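Local structure of initiator protein NS1 (Murine minute virus, 4R94) at residues A[87-90]-A[91-95]; A[105-109]-A[110-114]; A[35-39]-A[40-44]. The protein nicks viral DNA at the replication origin through its N-terminal nickase domain, the part described here, and unwinds DNA with its ATP-driven helicase. All blocks are in the same frame, centred on the assembly; numbering follows the deposited sequence.

Interaction 1 of 3, residues A[87-90]-A[91-95]; sequences VFIF and DSLVK
Ser92 turns its hydroxyl back along the helix onto the carbonyl of Ile89. Its OG donates to Ile89 O at 2.7 Å, with a chi1 of 72° that sets OG between the backbone N and the carbonyl carbon. The same oxygen takes the amide of Leu93, Leu93 N to Ile89 O being 3.0 Å. This is one of the i to i+4 bonds of an alpha helix, and the hydroxyl doubles up on the carbonyl three residues back, a common feature of helical serines. The amide comes nearly along the C=O axis, while the hydroxyl meets the oxygen at a C=O...O angle of 130°. The buried hydroxyl is thus satisfied within its own helix. Ile89 and Leu93, one turn apart, lie side by side and point the same way, with Ile89 CG2 4.0 Å from Leu93 CD1. That methyl of Leu93 also lies at the edge of the Phe90 ring, 4.2 Å from Phe90 CD1. On another side, Lys95 reaches back with an extended chain, and its NZ forms a salt bridge to Asp91 OD2 at 3.0 Å, on the syn side of the carboxylate. Asp91 OD1 also bonds His118 NE2 and Lys95 NZ bonds Ser231 OG, tying the helix to the main sheet. Helix 54-70 packs on Phe88, Ile89 and Ser92, and helix 142-160 on Phe90, Leu93 and Val94. Strand 112-121 touches Val87, Asp91 and Lys95, leaving this part of helix 81-104 buried between helices and sheet.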
ATOM      1  N   VAL A  87       0.877   9.901   4.219  1.00 16.33           N
ATOM      2  CA  VAL A  87       1.328   8.548   3.844  1.00 16.82           C
ATOM      3  C   VAL A  87       1.267   7.613   5.062  1.00 18.02           C
ATOM      4  O   VAL A  87       0.862   6.449   4.939  1.00 18.32           O
ATOM      5  CB  VAL A  87       2.741   8.567   3.259  1.00 18.54           C
ATOM      6  CG1 VAL A  87       3.300   7.155   3.154  1.00 21.22           C
ATOM      7  CG2 VAL A  87       2.724   9.230   1.879  1.00 18.45           C
ATOM      8  N   PHE A  88       1.635   8.119   6.239  1.00 19.50           N
ATOM      9  CA  PHE A  88       1.563   7.307   7.459  1.00 17.56           C
ATOM     10  C   PHE A  88       0.119   6.914   7.772  1.00 17.68           C
ATOM     11  O   PHE A  88      -0.171   5.761   8.111  1.00 17.74           O
ATOM     12  CB  PHE A  88       2.149   8.047   8.666  1.00 19.71           C
ATOM     13  CG  PHE A  88       3.590   8.417   8.505  1.00 21.05           C
ATOM     14  CD1 PHE A  88       4.399   7.732   7.604  1.00 21.72           C
ATOM     15  CD2 PHE A  88       4.132   9.453   9.248  1.00 24.18           C
ATOM     16  CE1 PHE A  88       5.730   8.079   7.453  1.00 27.29           C
ATOM     17  CE2 PHE A  88       5.465   9.800   9.102  1.00 24.83           C
ATOM     18  CZ  PHE A  88       6.258   9.117   8.207  1.00 28.52           C
ATOM     19  N   ILE A  89      -0.781   7.886   7.668  1.00 15.91           N
ATOM     20  CA  ILE A  89      -2.196   7.610   7.829  1.00 16.45           C
ATOM     21  C   ILE A  89      -2.662   6.576   6.800  1.00 14.94           C
ATOM     22  O   ILE A  89      -3.321   5.625   7.162  1.00 16.26           O
ATOM     23  CB  ILE A  89      -3.028   8.893   7.717  1.00 16.74           C
ATOM     24  CG1 ILE A  89      -2.759   9.766   8.958  1.00 19.48           C
ATOM     25  CG2 ILE A  89      -4.517   8.559   7.588  1.00 17.79           C
ATOM     26  CD1 ILE A  89      -3.350  11.158   8.882  1.00 22.46           C
ATOM     27  N   PHE A  90      -2.316   6.748   5.527  1.00 16.40           N
ATOM     28  CA  PHE A  90      -2.785   5.780   4.532  1.00 15.76           C
ATOM     29  C   PHE A  90      -2.224   4.383   4.804  1.00 17.42           C
ATOM     30  O   PHE A  90      -2.911   3.386   4.582  1.00 16.47           O
ATOM     31  CB  PHE A  90      -2.419   6.226   3.119  1.00 14.00           C
ATOM     32  CG  PHE A  90      -3.303   7.299   2.559  1.00 15.36           C
ATOM     33  CD1 PHE A  90      -4.644   7.408   2.937  1.00 17.61           C
ATOM     34  CD2 PHE A  90      -2.797   8.200   1.631  1.00 18.50           C
ATOM     35  CE1 PHE A  90      -5.462   8.410   2.397  1.00 20.67           C
ATOM     36  CE2 PHE A  90      -3.614   9.180   1.082  1.00 19.06           C
ATOM     37  CZ  PHE A  90      -4.939   9.290   1.467  1.00 19.34           C
ATOM     38  N   ASP A  91      -0.990   4.301   5.302  1.00 17.53           N
ATOM     39  CA  ASP A  91      -0.417   2.983   5.616  1.00 15.85           C
ATOM     40  C   ASP A  91      -1.287   2.288   6.649  1.00 17.86           C
ATOM     41  O   ASP A  91      -1.631   1.115   6.492  1.00 17.45           O
ATOM     42  CB  ASP A  91       1.023   3.109   6.121  1.00 15.92           C
ATOM     43  CG  ASP A  91       1.775   1.792   6.068  1.00 17.97           C
ATOM     44  OD1 ASP A  91       1.920   1.237   4.957  1.00 18.19           O
ATOM     45  OD2 ASP A  91       2.211   1.315   7.144  1.00 21.04           O
ATOM     46  N   SER A  92      -1.702   3.033   7.673  1.00 16.04           N
ATOM     47  CA  SER A  92      -2.570   2.440   8.688  1.00 16.06           C
ATOM     48  C   SER A  92      -3.927   2.035   8.110  1.00 16.27           C
ATOM     49  O   SER A  92      -4.438   0.977   8.458  1.00 17.73           O
ATOM     50  CB  SER A  92      -2.755   3.389   9.907  1.00 15.83           C
ATOM     51  OG  SER A  92      -3.581   4.515   9.632  1.00 18.90           O
ATOM     52  N   LEU A  93      -4.510   2.862   7.235  1.00 16.44           N
ATOM     53  CA  LEU A  93      -5.823   2.567   6.666  1.00 14.93           C
ATOM     54  C   LEU A  93      -5.807   1.379   5.699  1.00 16.36           C
ATOM     55  O   LEU A  93      -6.741   0.554   5.710  1.00 15.95           O
ATOM     56  CB  LEU A  93      -6.393   3.798   5.949  1.00 15.53           C
ATOM     57  CG  LEU A  93      -6.697   5.011   6.840  1.00 16.69           C
ATOM     58  CD1 LEU A  93      -7.227   6.122   5.951  1.00 20.91           C
ATOM     59  CD2 LEU A  93      -7.692   4.685   7.969  1.00 21.04           C
ATOM     60  N   VAL A  94      -4.783   1.319   4.850  1.00 16.17           N
ATOM     61  CA  VAL A  94      -4.614   0.191   3.945  1.00 15.08           C
ATOM     62  C   VAL A  94      -4.542  -1.114   4.737  1.00 17.48           C
ATOM     63  O   VAL A  94      -5.274  -2.078   4.449  1.00 17.38           O
ATOM     64  CB  VAL A  94      -3.357   0.359   3.080  1.00 16.18           C
ATOM     65  CG1 VAL A  94      -3.068  -0.933   2.307  1.00 15.27           C
ATOM     66  CG2 VAL A  94      -3.560   1.527   2.098  1.00 17.42           C
ATOM     67  N   LYS A  95      -3.689  -1.129   5.758  1.00 16.41           N
ATOM     68  CA  LYS A  95      -3.526  -2.334   6.555  1.00 18.46           C
ATOM     69  C   LYS A  95      -4.791  -2.681   7.325  1.00 18.49           C
ATOM     70  O   LYS A  95      -5.131  -3.862   7.425  1.00 19.23           O
ATOM     71  CB  LYS A  95      -2.325  -2.187   7.482  1.00 19.46           C
ATOM     72  CG  LYS A  95      -1.043  -2.217   6.671  1.00 19.10           C
ATOM     73  CD  LYS A  95       0.192  -1.906   7.465  1.00 20.15           C
ATOM     74  CE  LYS A  95       1.405  -2.031   6.533  1.00 19.40           C
ATOM     75  NZ  LYS A  95       2.667  -1.679   7.243  1.00 18.82           N
TER

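Interaction 2 of 3, residues A[105-109]-A[110-114]; sequences KNIFP and GDVNW
Pro109 O is gripped by the backbone and by water. Val112 N donates to Pro109 O at 3.2 Å. One water donates to Pro109 O and accepts from Trp114 NE1, so it links the turn to the indole two residues beyond Val112. A second water lies 3.0 Å from Pro109 O and 2.8 Å from Val112 O. The preceding carbonyl closes the turn more tightly: Asp111 N reaches Phe108 O at 2.8 Å, with an N-H...O angle of 161°. The Phe108 ring comes up against the start of the turn. With CG anti to the backbone N (chi1 -179°), the ring brings CD2 to 3.3 Å from Gly110 N. It packs closely on Gly110 CA as well. Asp111 places OD2 3.6 Å from Phe108 CB, and a water bridges Asp111 OD2 to Phe108 N. The side chains of Ile107 and Val112 cross at about a right angle. Their CG2 methyls are tightly packed, Ile107 CG2 and Val112 CG2 being 3.4 Å apart. Both residues also rest on Leu102 of helix 81-104. Before the turn, Asn106 ends that helix in a Schellman motif with positive phi. The two successive i to i+3 backbone bonds, with helical angles at Pro109 and Gly110, are characteristic of a short 3-10 turn, here connecting helix 81-104 to strand 112-121 of the nuclease sheet.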
ATOM      1  N   LYS A 105     -12.548 -13.784   6.660  1.00 25.32           N
ATOM      2  CA  LYS A 105     -12.214 -15.123   6.205  1.00 26.01           C
ATOM      3  C   LYS A 105     -11.618 -16.005   7.300  1.00 28.54           C
ATOM      4  O   LYS A 105     -11.216 -17.138   7.024  1.00 28.99           O
ATOM      5  CB  LYS A 105     -11.238 -15.043   5.029  1.00 28.64           C
ATOM      6  CG  LYS A 105     -11.847 -14.500   3.739  1.00 32.09           C
ATOM      7  CD  LYS A 105     -13.101 -15.274   3.378  1.00 36.09           C
ATOM      8  CE  LYS A 105     -13.302 -15.354   1.877  1.00 42.60           C
ATOM      9  NZ  LYS A 105     -12.592 -16.527   1.290  1.00 42.46           N
ATOM     10  N   ASN A 106     -11.556 -15.485   8.521  1.00 26.89           N
ATOM     11  CA  ASN A 106     -10.943 -16.189   9.653  1.00 27.54           C
ATOM     12  C   ASN A 106      -9.516 -16.628   9.354  1.00 29.18           C
ATOM     13  O   ASN A 106      -9.103 -17.738   9.715  1.00 28.48           O
ATOM     14  CB  ASN A 106     -11.782 -17.405  10.044  1.00 30.86           C
ATOM     15  CG  ASN A 106     -13.199 -17.035  10.396  1.00 31.43           C
ATOM     16  OD1 ASN A 106     -13.435 -16.197  11.265  1.00 35.55           O
ATOM     17  ND2 ASN A 106     -14.155 -17.632   9.701  1.00 36.36           N
ATOM     18  N   ILE A 107      -8.768 -15.772   8.662  1.00 26.73           N
ATOM     19  CA  ILE A 107      -7.382 -16.070   8.349  1.00 22.48           C
ATOM     20  C   ILE A 107      -6.453 -15.519   9.423  1.00 24.83           C
ATOM     21  O   ILE A 107      -6.462 -14.319   9.728  1.00 24.56           O
ATOM     22  CB  ILE A 107      -6.979 -15.511   6.963  1.00 24.05           C
ATOM     23  CG1 ILE A 107      -7.828 -16.163   5.870  1.00 28.30           C
ATOM     24  CG2 ILE A 107      -5.535 -15.810   6.692  1.00 24.55           C
ATOM     25  CD1 ILE A 107      -7.616 -15.564   4.487  1.00 27.69           C
ATOM     26  N   PHE A 108      -5.684 -16.424  10.024  1.00 21.84           N
ATOM     27  CA  PHE A 108      -4.685 -16.087  11.034  1.00 23.70           C
ATOM     28  C   PHE A 108      -3.595 -15.265  10.355  1.00 24.89           C
ATOM     29  O   PHE A 108      -3.048 -15.703   9.348  1.00 22.64           O
ATOM     30  CB  PHE A 108      -4.124 -17.374  11.648  1.00 22.67           C
ATOM     31  CG  PHE A 108      -3.096 -17.161  12.721  1.00 23.46           C
ATOM     32  CD1 PHE A 108      -3.482 -17.022  14.045  1.00 24.83           C
ATOM     33  CD2 PHE A 108      -1.744 -17.180  12.419  1.00 26.07           C
ATOM     34  CE1 PHE A 108      -2.537 -16.850  15.039  1.00 25.82           C
ATOM     35  CE2 PHE A 108      -0.793 -17.013  13.406  1.00 24.29           C
ATOM     36  CZ  PHE A 108      -1.184 -16.850  14.715  1.00 27.77           C
ATOM     37  N   PRO A 109      -3.295 -14.069  10.887  1.00 24.56           N
ATOM     38  CA  PRO A 109      -2.383 -13.134  10.203  1.00 28.39           C
ATOM     39  C   PRO A 109      -1.015 -13.743   9.901  1.00 32.80           C
ATOM     40  O   PRO A 109      -0.396 -13.435   8.871  1.00 26.43           O
ATOM     41  CB  PRO A 109      -2.256 -11.977  11.200  1.00 30.85           C
ATOM     42  CG  PRO A 109      -3.512 -12.028  11.988  1.00 33.76           C
ATOM     43  CD  PRO A 109      -3.836 -13.489  12.132  1.00 27.10           C
ATOM     44  N   GLY A 110      -0.559 -14.627  10.781  1.00 27.83           N
ATOM     45  CA  GLY A 110       0.682 -15.339  10.554  1.00 31.14           C
ATOM     46  C   GLY A 110       0.684 -16.319   9.391  1.00 27.77           C
ATOM     47  O   GLY A 110       1.746 -16.783   8.982  1.00 36.21           O
ATOM     48  N   ASP A 111      -0.486 -16.648   8.846  1.00 26.48           N
ATOM     49  CA  ASP A 111      -0.560 -17.564   7.713  1.00 30.20           C
ATOM     50  C   ASP A 111      -0.602 -16.795   6.392  1.00 27.57           C
ATOM     51  O   ASP A 111      -0.912 -17.364   5.348  1.00 28.28           O
ATOM     52  CB  ASP A 111      -1.792 -18.469   7.808  1.00 30.66           C
ATOM     53  CG  ASP A 111      -1.726 -19.441   8.977  1.00 33.19           C
ATOM     54  OD1 ASP A 111      -0.601 -19.744   9.439  1.00 35.22           O
ATOM     55  OD2 ASP A 111      -2.803 -19.899   9.429  1.00 32.95           O
ATOM     56  N   VAL A 112      -0.317 -15.498   6.458  1.00 22.94           N
ATOM     57  CA  VAL A 112      -0.424 -14.614   5.293  1.00 24.50           C
ATOM     58  C   VAL A 112       0.913 -13.993   4.953  1.00 21.33           C
ATOM     59  O   VAL A 112       1.597 -13.504   5.842  1.00 24.12           O
ATOM     60  CB  VAL A 112      -1.420 -13.455   5.558  1.00 26.90           C
ATOM     61  CG1 VAL A 112      -1.676 -12.681   4.281  1.00 22.91           C
ATOM     62  CG2 VAL A 112      -2.701 -13.991   6.112  1.00 26.34           C
ATOM     63  N   ASN A 113       1.285 -13.970   3.672  1.00 17.96           N
ATOM     64  CA  ASN A 113       2.442 -13.193   3.274  1.00 20.35           C
ATOM     65  C   ASN A 113       1.947 -11.901   2.645  1.00 17.87           C
ATOM     66  O   ASN A 113       1.074 -11.938   1.770  1.00 18.96           O
ATOM     67  CB  ASN A 113       3.312 -13.972   2.286  1.00 24.59           C
ATOM     68  CG  ASN A 113       3.890 -15.233   2.898  1.00 27.44           C
ATOM     69  OD1 ASN A 113       4.376 -15.221   4.026  1.00 33.67           O
ATOM     70  ND2 ASN A 113       3.815 -16.328   2.168  1.00 30.04           N
ATOM     71  N   TRP A 114       2.455 -10.766   3.106  1.00 20.51           N
ATOM     72  CA  TRP A 114       2.100  -9.535   2.419  1.00 18.33           C
ATOM     73  C   TRP A 114       3.246  -8.545   2.367  1.00 17.20           C
ATOM     74  O   TRP A 114       4.200  -8.603   3.139  1.00 18.35           O
ATOM     75  CB  TRP A 114       0.835  -8.881   3.030  1.00 17.35           C
ATOM     76  CG  TRP A 114       0.870  -8.572   4.514  1.00 20.43           C
ATOM     77  CD1 TRP A 114       0.287  -9.297   5.516  1.00 21.80           C
ATOM     78  CD2 TRP A 114       1.511  -7.462   5.146  1.00 18.56           C
ATOM     79  NE1 TRP A 114       0.536  -8.712   6.730  1.00 23.17           N
ATOM     80  CE2 TRP A 114       1.286  -7.576   6.530  1.00 22.03           C
ATOM     81  CE3 TRP A 114       2.259  -6.373   4.672  1.00 17.99           C
ATOM     82  CZ2 TRP A 114       1.789  -6.656   7.448  1.00 20.76           C
ATOM     83  CZ3 TRP A 114       2.752  -5.466   5.570  1.00 19.54           C
ATOM     84  CH2 TRP A 114       2.510  -5.603   6.954  1.00 20.78           C
TER
HETATM   85  O   HOH W   1      -5.402 -19.021   8.748  1.00 29.33           O
HETATM   86  O   HOH W   2       2.595 -13.276   8.396  1.00 36.02           O
HETATM   87  O   HOH W   3       0.443 -10.444   9.240  1.00 38.38           O

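Interaction 3 of 3, residues A[35-39]-A[40-44]; sequences VQLNG and KDIGW
Strands 35-37 and 40-42 run antiparallel, 156° between their directions, and are joined by a type I' turn from Leu37 to Lys40. Asn38 and Gly39, both with positive phi, form the two-residue loop of a tight beta hairpin, for which this turn is characteristic. Val35 with Ile42 and Leu37 with Lys40 are hydrogen-bonded pairs; Ile42 N to Val35 O is 2.8 Å. Between them, Gln36 and Asp41 form a non-hydrogen-bonded pair. Their side chains run side by side on one face. Gln36 NE2 donates to Asp41 OD1 at 2.9 Å, with the acceptor in the amide plane and the donor on the syn side of the carboxylate. The two planes are only 22° apart. Gln36 has CG anti to the backbone N (chi1 -171°) and an extended chain beyond, which carries the amide out to the carboxylate. A water is held by Asp41 N at 2.8 Å. The other face is largely apolar. There Leu37 CD1 meets Ile42 CD1 at 3.9 Å, and Val35 packs beside Ile42. Lys40 shares this face, but its NZ extends to a salt bridge with Glu169, which also accepts from Asn38 ND2. Helix 167-179 lies against this face, with Ile176 on Val35 and Leu173 on Ile42. Beyond the hairpin, Trp44 meets helix 81-104 and Trp120 of strand 112-121.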
ATOM      1  N   VAL A  35     -11.487  14.873  -6.195  1.00 22.67           N
ATOM      2  CA  VAL A  35     -12.931  15.000  -6.248  1.00 24.70           C
ATOM      3  C   VAL A  35     -13.318  16.427  -5.901  1.00 27.14           C
ATOM      4  O   VAL A  35     -12.755  17.016  -4.987  1.00 27.00           O
ATOM      5  CB  VAL A  35     -13.634  14.020  -5.270  1.00 26.74           C
ATOM      6  CG1 VAL A  35     -15.145  14.210  -5.315  1.00 25.65           C
ATOM      7  CG2 VAL A  35     -13.284  12.587  -5.616  1.00 26.89           C
ATOM      8  N   GLN A  36     -14.257  16.991  -6.653  1.00 24.09           N
ATOM      9  CA  GLN A  36     -14.846  18.251  -6.238  1.00 25.01           C
ATOM     10  C   GLN A  36     -16.338  18.072  -6.051  1.00 23.94           C
ATOM     11  O   GLN A  36     -17.053  17.705  -6.983  1.00 27.07           O
ATOM     12  CB  GLN A  36     -14.574  19.367  -7.243  1.00 26.97           C
ATOM     13  CG  GLN A  36     -15.012  20.709  -6.654  1.00 29.48           C
ATOM     14  CD  GLN A  36     -14.980  21.824  -7.663  1.00 32.02           C
ATOM     15  OE1 GLN A  36     -15.942  22.028  -8.405  1.00 31.20           O
ATOM     16  NE2 GLN A  36     -13.875  22.560  -7.696  1.00 32.71           N
ATOM     17  N   LEU A  37     -16.791  18.307  -4.828  1.00 24.22           N
ATOM     18  CA  LEU A  37     -18.194  18.178  -4.461  1.00 26.06           C
ATOM     19  C   LEU A  37     -18.705  19.532  -4.012  1.00 24.25           C
ATOM     20  O   LEU A  37     -18.227  20.061  -3.010  1.00 29.08           O
ATOM     21  CB  LEU A  37     -18.377  17.156  -3.336  1.00 29.80           C
ATOM     22  CG  LEU A  37     -17.965  15.713  -3.634  1.00 30.54           C
ATOM     23  CD1 LEU A  37     -18.077  14.851  -2.383  1.00 30.29           C
ATOM     24  CD2 LEU A  37     -18.823  15.164  -4.751  1.00 33.02           C
ATOM     25  N   ASN A  38     -19.663  20.090  -4.749  1.00 28.79           N
ATOM     26  CA  ASN A  38     -20.252  21.380  -4.385  1.00 29.66           C
ATOM     27  C   ASN A  38     -19.191  22.441  -4.116  1.00 28.62           C
ATOM     28  O   ASN A  38     -19.269  23.174  -3.137  1.00 30.21           O
ATOM     29  CB  ASN A  38     -21.153  21.212  -3.161  1.00 34.02           C
ATOM     30  CG  ASN A  38     -22.305  20.284  -3.431  1.00 32.79           C
ATOM     31  OD1 ASN A  38     -22.944  20.365  -4.485  1.00 36.88           O
ATOM     32  ND2 ASN A  38     -22.561  19.368  -2.504  1.00 33.17           N
ATOM     33  N   GLY A  39     -18.179  22.493  -4.972  1.00 28.97           N
ATOM     34  CA  GLY A  39     -17.136  23.495  -4.837  1.00 28.68           C
ATOM     35  C   GLY A  39     -16.038  23.137  -3.852  1.00 31.56           C
ATOM     36  O   GLY A  39     -15.030  23.841  -3.772  1.00 32.11           O
ATOM     37  N   LYS A  40     -16.232  22.049  -3.105  1.00 29.00           N
ATOM     38  CA  LYS A  40     -15.268  21.608  -2.090  1.00 26.07           C
ATOM     39  C   LYS A  40     -14.237  20.676  -2.716  1.00 27.39           C
ATOM     40  O   LYS A  40     -14.600  19.664  -3.304  1.00 27.17           O
ATOM     41  CB  LYS A  40     -15.969  20.887  -0.941  1.00 27.86           C
ATOM     42  CG  LYS A  40     -17.041  21.699  -0.234  1.00 27.44           C
ATOM     43  CD  LYS A  40     -17.689  20.859   0.857  1.00 28.04           C
ATOM     44  CE  LYS A  40     -18.725  21.655   1.638  1.00 29.50           C
ATOM     45  NZ  LYS A  40     -19.330  20.836   2.729  1.00 28.30           N
ATOM     46  N   ASP A  41     -12.962  21.017  -2.581  1.00 28.42           N
ATOM     47  CA  ASP A  41     -11.899  20.254  -3.219  1.00 27.21           C
ATOM     48  C   ASP A  41     -11.374  19.173  -2.287  1.00 29.17           C
ATOM     49  O   ASP A  41     -10.907  19.462  -1.190  1.00 29.37           O
ATOM     50  CB  ASP A  41     -10.755  21.172  -3.646  1.00 27.53           C
ATOM     51  CG  ASP A  41     -11.106  22.027  -4.853  1.00 33.33           C
ATOM     52  OD1 ASP A  41     -11.966  21.605  -5.662  1.00 31.79           O
ATOM     53  OD2 ASP A  41     -10.504  23.109  -5.003  1.00 34.50           O
ATOM     54  N   ILE A  42     -11.443  17.929  -2.742  1.00 25.84           N
ATOM     55  CA  ILE A  42     -10.944  16.803  -1.972  1.00 24.42           C
ATOM     56  C   ILE A  42      -9.794  16.188  -2.746  1.00 22.93           C
ATOM     57  O   ILE A  42     -10.012  15.445  -3.702  1.00 23.52           O
ATOM     58  CB  ILE A  42     -12.049  15.759  -1.719  1.00 25.65           C
ATOM     59  CG1 ILE A  42     -13.311  16.449  -1.195  1.00 26.92           C
ATOM     60  CG2 ILE A  42     -11.563  14.687  -0.742  1.00 25.79           C
ATOM     61  CD1 ILE A  42     -14.468  15.507  -0.978  1.00 28.39           C
ATOM     62  N   GLY A  43      -8.572  16.536  -2.354  1.00 25.09           N
ATOM     63  CA  GLY A  43      -7.391  16.089  -3.061  1.00 24.24           C
ATOM     64  C   GLY A  43      -6.841  14.820  -2.451  1.00 23.78           C
ATOM     65  O   GLY A  43      -7.462  14.230  -1.553  1.00 26.29           O
ATOM     66  N   TRP A  44      -5.671  14.418  -2.924  1.00 23.53           N
ATOM     67  CA  TRP A  44      -5.062  13.152  -2.524  1.00 22.32           C
ATOM     68  C   TRP A  44      -4.750  13.151  -1.031  1.00 23.85           C
ATOM     69  O   TRP A  44      -4.760  12.091  -0.381  1.00 21.98           O
ATOM     70  CB  TRP A  44      -3.800  12.887  -3.337  1.00 24.16           C
ATOM     71  CG  TRP A  44      -2.570  13.558  -2.803  1.00 22.31           C
ATOM     72  CD1 TRP A  44      -2.090  14.795  -3.147  1.00 23.60           C
ATOM     73  CD2 TRP A  44      -1.647  13.022  -1.849  1.00 23.79           C
ATOM     74  NE1 TRP A  44      -0.940  15.063  -2.448  1.00 27.99           N
ATOM     75  CE2 TRP A  44      -0.642  13.988  -1.649  1.00 26.76           C
ATOM     76  CE3 TRP A  44      -1.579  11.821  -1.133  1.00 21.20           C
ATOM     77  CZ2 TRP A  44       0.418  13.791  -0.764  1.00 22.79           C
ATOM     78  CZ3 TRP A  44      -0.527  11.625  -0.266  1.00 23.60           C
ATOM     79  CH2 TRP A  44       0.455  12.607  -0.079  1.00 24.43           C
TER
HETATM   80  O   HOH W   4     -12.413  23.570  -1.511  1.00 40.41           O

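Overall arrangement
Interaction 1 is core, interaction 2 is partly buried and interaction 3 lies at the surface. Interaction 1 lies within helix 81-104; interaction 2 is the turn that leads from that helix to strand 112-121. They touch where Lys95 CE packs on Trp114 CH2 at 3.8 Å. Interaction 3 is a separate two-stranded hairpin, whose Trp44 O comes 3.4 Å from Phe90 CZ of interaction 1. Interactions 2 and 3 lie on opposite sides of the chain's centre, with nearest atoms about 18 Å apart. In the core, side-chain polar groups are satisfied by protein partners. The turn of interaction 2 and the hairpin also use water. None of the three supplies a magnesium ligand.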